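Local structure of salicylate 5-hydroxylase, large oxygenase component (Ralstonia sp., 7C8Z) at residues Ser41-Phe46 with His406-Glu411; Thr86-Glu90 with His343-Gly348. The protein hydroxylates salicylate at its C5 position to give gentisate, serving as the iron- and [2Fe-2S]-containing oxygenase component of a multicomponent enzyme in naphthalene degradation. All coordinates share one frame; numbering follows the deposited sequence.

Contact 1 (Ser41-Phe46 with His406-Glu411); sequences SSRVPF and HRTVIE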
# COMPACT_ATOMS: atom_id res chain seq x y z
N SER A 41 -17.67 -8.54 -33.52
CA SER A 41 -17.32 -8.11 -32.18
C SER A 41 -18.40 -8.50 -31.18
O SER A 41 -18.77 -7.71 -30.30
CB SER A 41 -17.07 -6.60 -32.14
OG SER A 41 -18.25 -5.89 -32.48
N SER A 42 -18.92 -9.72 -31.29
CA SER A 42 -19.92 -10.21 -30.34
C SER A 42 -19.31 -11.04 -29.22
O SER A 42 -20.04 -11.50 -28.34
CB SER A 42 -21.00 -11.01 -31.05
OG SER A 42 -21.66 -10.20 -32.01
N ARG A 43 -18.00 -11.25 -29.24
CA ARG A 43 -17.30 -11.96 -28.18
C ARG A 43 -15.98 -11.24 -27.95
O ARG A 43 -15.10 -11.28 -28.82
CB ARG A 43 -17.08 -13.43 -28.52
CG ARG A 43 -18.32 -14.17 -29.00
CD ARG A 43 -18.55 -15.46 -28.23
NE ARG A 43 -19.92 -15.96 -28.38
CZ ARG A 43 -20.26 -17.25 -28.33
NH1 ARG A 43 -19.33 -18.18 -28.13
NH2 ARG A 43 -21.53 -17.61 -28.46
N VAL A 44 -15.84 -10.59 -26.80
CA VAL A 44 -14.61 -9.88 -26.45
C VAL A 44 -13.76 -10.82 -25.61
O VAL A 44 -14.21 -11.26 -24.54
CB VAL A 44 -14.91 -8.58 -25.68
CG1 VAL A 44 -13.62 -7.85 -25.38
CG2 VAL A 44 -15.84 -7.70 -26.47
N PRO A 45 -12.53 -11.13 -26.02
CA PRO A 45 -11.68 -11.99 -25.21
C PRO A 45 -11.27 -11.30 -23.92
O PRO A 45 -11.14 -10.07 -23.86
CB PRO A 45 -10.46 -12.24 -26.11
CG PRO A 45 -10.43 -11.07 -27.02
CD PRO A 45 -11.87 -10.71 -27.27
N PHE A 46 -11.06 -12.11 -22.88
CA PHE A 46 -10.71 -11.55 -21.58
C PHE A 46 -9.40 -10.77 -21.63
O PHE A 46 -9.25 -9.76 -20.94
CB PHE A 46 -10.62 -12.66 -20.53
CG PHE A 46 -11.95 -13.15 -20.04
CD1 PHE A 46 -13.13 -12.73 -20.64
CD2 PHE A 46 -12.02 -14.05 -18.99
CE1 PHE A 46 -14.36 -13.19 -20.18
CE2 PHE A 46 -13.24 -14.51 -18.53
CZ PHE A 46 -14.41 -14.08 -19.13
N HIS A 406 -10.26 -16.60 -21.91
CA HIS A 406 -11.69 -16.76 -22.16
C HIS A 406 -12.20 -15.51 -22.87
O HIS A 406 -11.45 -14.61 -23.24
CB HIS A 406 -12.42 -17.03 -20.85
CG HIS A 406 -13.66 -17.86 -21.01
ND1 HIS A 406 -13.76 -18.87 -21.94
CD2 HIS A 406 -14.84 -17.83 -20.35
CE1 HIS A 406 -14.96 -19.43 -21.85
NE2 HIS A 406 -15.63 -18.81 -20.89
N ARG A 407 -13.52 -15.43 -23.05
CA ARG A 407 -14.13 -14.35 -23.80
C ARG A 407 -15.51 -14.06 -23.22
O ARG A 407 -16.17 -14.95 -22.67
CB ARG A 407 -14.25 -14.70 -25.29
CG ARG A 407 -15.41 -15.63 -25.66
CD ARG A 407 -15.16 -17.05 -25.18
NE ARG A 407 -16.29 -17.94 -25.45
CZ ARG A 407 -17.43 -17.95 -24.76
NH1 ARG A 407 -17.61 -17.10 -23.75
NH2 ARG A 407 -18.39 -18.80 -25.08
N THR A 408 -15.93 -12.81 -23.35
CA THR A 408 -17.29 -12.47 -22.97
C THR A 408 -18.24 -12.78 -24.13
O THR A 408 -17.82 -13.11 -25.24
CB THR A 408 -17.40 -10.99 -22.59
OG1 THR A 408 -17.23 -10.18 -23.76
CG2 THR A 408 -16.32 -10.62 -21.57
N VAL A 409 -19.53 -12.68 -23.85
CA VAL A 409 -20.57 -12.93 -24.85
C VAL A 409 -21.48 -11.72 -24.82
O VAL A 409 -22.31 -11.57 -23.92
CB VAL A 409 -21.36 -14.22 -24.57
CG1 VAL A 409 -22.32 -14.50 -25.73
CG2 VAL A 409 -20.42 -15.39 -24.34
N ILE A 410 -21.31 -10.82 -25.80
CA ILE A 410 -22.22 -9.70 -25.91
C ILE A 410 -23.05 -9.92 -27.17
O ILE A 410 -22.80 -9.30 -28.22
CB ILE A 410 -21.46 -8.36 -25.95
CG1 ILE A 410 -20.19 -8.49 -26.79
CG2 ILE A 410 -21.07 -7.93 -24.54
CD1 ILE A 410 -19.52 -7.16 -27.09
N GLU A 411 -24.05 -10.77 -27.06
CA GLU A 411 -24.87 -11.19 -28.20
C GLU A 411 -26.32 -10.77 -28.03
O GLU A 411 -27.17 -11.17 -28.84
CB GLU A 411 -24.77 -12.70 -28.41
CG GLU A 411 -23.46 -13.15 -29.01
CD GLU A 411 -23.38 -14.65 -29.18
OE1 GLU A 411 -24.43 -15.31 -29.06
OE2 GLU A 411 -22.27 -15.16 -29.42
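Arg43 reaches across to Glu411 with its guanidinium. Its CB rests 3.4 Å from Thr408 O, beside CG of Arg407. The bend at chi2 (-128°) sets CD past the same carbonyl. NE and the guanidinium then follow toward Glu411. NE and NH2 of Arg43 both grip OE2 of Glu411, each at 2.7 Å. This is a side-on salt bridge to one oxygen, with the two flat groups 20° apart. Val409 CG2 lies over one guanidinium face. NH1 of Arg43 lies 3.3 Å from NH2 of Arg407, two donors of like charge, not hydrogen-bonded; their guanidinium planes are well inclined.

The backbones pair as well. Thr408 N donates to Val44 O at 2.6 Å, Ile410 N to Ser42 O and Phe46 N to His406 O. At the far end CB of His406 sits over the Phe46 ring, 3.7 Å from its centroid. The imidazole turns its edge to that ring in a T-shaped pair, planes at 85°. CD1 of Ile410 meets CG2 of Val44 at 3.8 Å.

His171 of the second subunit packs on Arg43 and Val409. The Ile410 side chain is about 11 Å from that of His243, an iron ligand. Phe400 of helix 387-402 meets the Phe46 ring, and helix 427-440 packs on Ser41, Val44 and Ile410.

Contact 2 (Thr86-Glu90 with His343-Gly348); sequences TVIGE and HIQPNG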
# COMPACT_ATOMS: atom_id res chain seq x y z
N THR A 86 -5.59 18.78 -14.90
CA THR A 86 -6.34 17.57 -15.19
C THR A 86 -5.43 16.62 -15.95
O THR A 86 -4.21 16.82 -15.99
CB THR A 86 -7.64 17.91 -15.95
OG1 THR A 86 -8.45 16.73 -16.09
CG2 THR A 86 -7.32 18.48 -17.32
N VAL A 87 -6.01 15.59 -16.58
CA VAL A 87 -5.22 14.56 -17.23
C VAL A 87 -5.87 14.13 -18.53
O VAL A 87 -7.09 14.27 -18.72
CB VAL A 87 -5.02 13.34 -16.29
CG1 VAL A 87 -6.24 12.43 -16.35
CG2 VAL A 87 -3.76 12.58 -16.66
N ILE A 88 -5.05 13.64 -19.46
CA ILE A 88 -5.50 13.01 -20.69
C ILE A 88 -4.74 11.70 -20.82
O ILE A 88 -3.51 11.70 -20.96
CB ILE A 88 -5.29 13.89 -21.92
CG1 ILE A 88 -6.22 15.10 -21.88
CG2 ILE A 88 -5.53 13.08 -23.19
CD1 ILE A 88 -6.06 16.04 -23.05
N GLY A 89 -5.46 10.58 -20.78
CA GLY A 89 -4.82 9.29 -20.66
C GLY A 89 -4.08 9.22 -19.34
O GLY A 89 -4.70 9.16 -18.28
N GLU A 90 -2.75 9.24 -19.40
CA GLU A 90 -1.93 9.31 -18.19
C GLU A 90 -1.01 10.52 -18.21
O GLU A 90 -0.03 10.56 -17.47
CB GLU A 90 -1.13 8.03 -18.02
CG GLU A 90 -2.00 6.81 -17.83
CD GLU A 90 -1.23 5.62 -17.31
OE1 GLU A 90 -0.01 5.78 -17.07
OE2 GLU A 90 -1.83 4.55 -17.12
N HIS A 343 -15.45 11.86 -15.78
CA HIS A 343 -14.18 11.84 -16.49
C HIS A 343 -13.43 10.56 -16.15
O HIS A 343 -13.24 10.25 -14.96
CB HIS A 343 -13.37 13.08 -16.08
CG HIS A 343 -12.12 13.29 -16.88
ND1 HIS A 343 -11.22 14.29 -16.59
CD2 HIS A 343 -11.61 12.63 -17.95
CE1 HIS A 343 -10.22 14.24 -17.44
NE2 HIS A 343 -10.43 13.24 -18.27
N ILE A 344 -13.04 9.81 -17.19
CA ILE A 344 -12.25 8.59 -17.05
C ILE A 344 -10.77 8.95 -17.16
O ILE A 344 -10.34 9.60 -18.12
CB ILE A 344 -12.62 7.56 -18.13
CG1 ILE A 344 -14.06 7.10 -17.97
CG2 ILE A 344 -11.69 6.35 -18.06
CD1 ILE A 344 -14.47 6.13 -19.03
N GLN A 345 -9.98 8.50 -16.18
CA GLN A 345 -8.55 8.80 -16.10
C GLN A 345 -7.83 7.48 -15.87
O GLN A 345 -7.70 7.02 -14.73
CB GLN A 345 -8.27 9.80 -14.99
CG GLN A 345 -9.28 10.95 -14.95
CD GLN A 345 -9.00 11.94 -13.84
OE1 GLN A 345 -8.30 11.63 -12.88
NE2 GLN A 345 -9.53 13.14 -13.97
N PRO A 346 -7.36 6.83 -16.94
CA PRO A 346 -6.82 5.48 -16.79
C PRO A 346 -5.48 5.45 -16.07
O PRO A 346 -4.71 6.41 -16.09
CB PRO A 346 -6.68 5.00 -18.24
CG PRO A 346 -6.50 6.27 -19.03
CD PRO A 346 -7.31 7.32 -18.33
N ASN A 347 -5.22 4.32 -15.41
CA ASN A 347 -3.96 4.09 -14.69
C ASN A 347 -3.66 2.60 -14.82
O ASN A 347 -4.12 1.78 -14.02
CB ASN A 347 -4.06 4.53 -13.24
CG ASN A 347 -3.91 6.02 -13.07
OD1 ASN A 347 -4.85 6.71 -12.66
ND2 ASN A 347 -2.73 6.54 -13.40
N GLY A 348 -2.88 2.25 -15.84
CA GLY A 348 -2.60 0.86 -16.13
C GLY A 348 -3.84 0.15 -16.65
O GLY A 348 -4.95 0.69 -16.67
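OE2 of Glu90 is gripped by two groups. Gly348 N donates to OE2 of Glu90 at 2.8 Å, in a nearly straight bond of 166°. The N-H meets the oxygen nearly along its C-O axis. Tyr55 OH, from helix 52-63, is the other partner of this oxygen. The two partners together probably hold OE2 in place. The Glu90 chain is extended beyond CG (chi2 -165°), which carries the carboxylate past Pro346 to Gly348. On the way its CG passes 3.2 Å from Pro346 O.

The Pro346 ring lies against the turn at Gly89. Its CD comes within 3.2 Å of Gly89 O. The CB of Val87 points toward 343-348. CG1 of Val87 crosses the extended Gln345 chain, touching its CB at 3.6 Å with its CG close behind. CG of Gln345 in turn sits over the centre of the His343 ring. The edge of His343 is turned to strand 86-88, with CE1 3.3 Å from Thr86 OG1 and 3.4 Å from Val87 O.

The strands 86-88 and 343-346 belong to different sheets and run at 68° to each other. Tyr55, Leu59 and Phe63 of helix 52-63 pack on Pro346. This is a domain interface: the Rieske domain meets the catalytic domain, the two-domain build of ring-hydroxylating oxygenase alpha subunits.

The two contacts lie 25 Å apart between centres, with nearest atoms about 12 Å apart, and do not touch. Along the chain both segments of contact 2 fall between the two segments of contact 1. Contact 1 ties the segment before helix 52-63 to the loop between helices 387-402 and 427-440. Contact 2 joins strand 82-88 of the Rieske sheet to strand 338-346 of the catalytic sheet. Helix 52-63 follows 41-46 in sequence and packs on contact 2, so it links the two regions. Both contacts thus bring N-terminal parts of the chain onto the catalytic part. The centre of contact 2 lies about 7 Å from the centre of the chain, that of contact 1 about 25 Å from it.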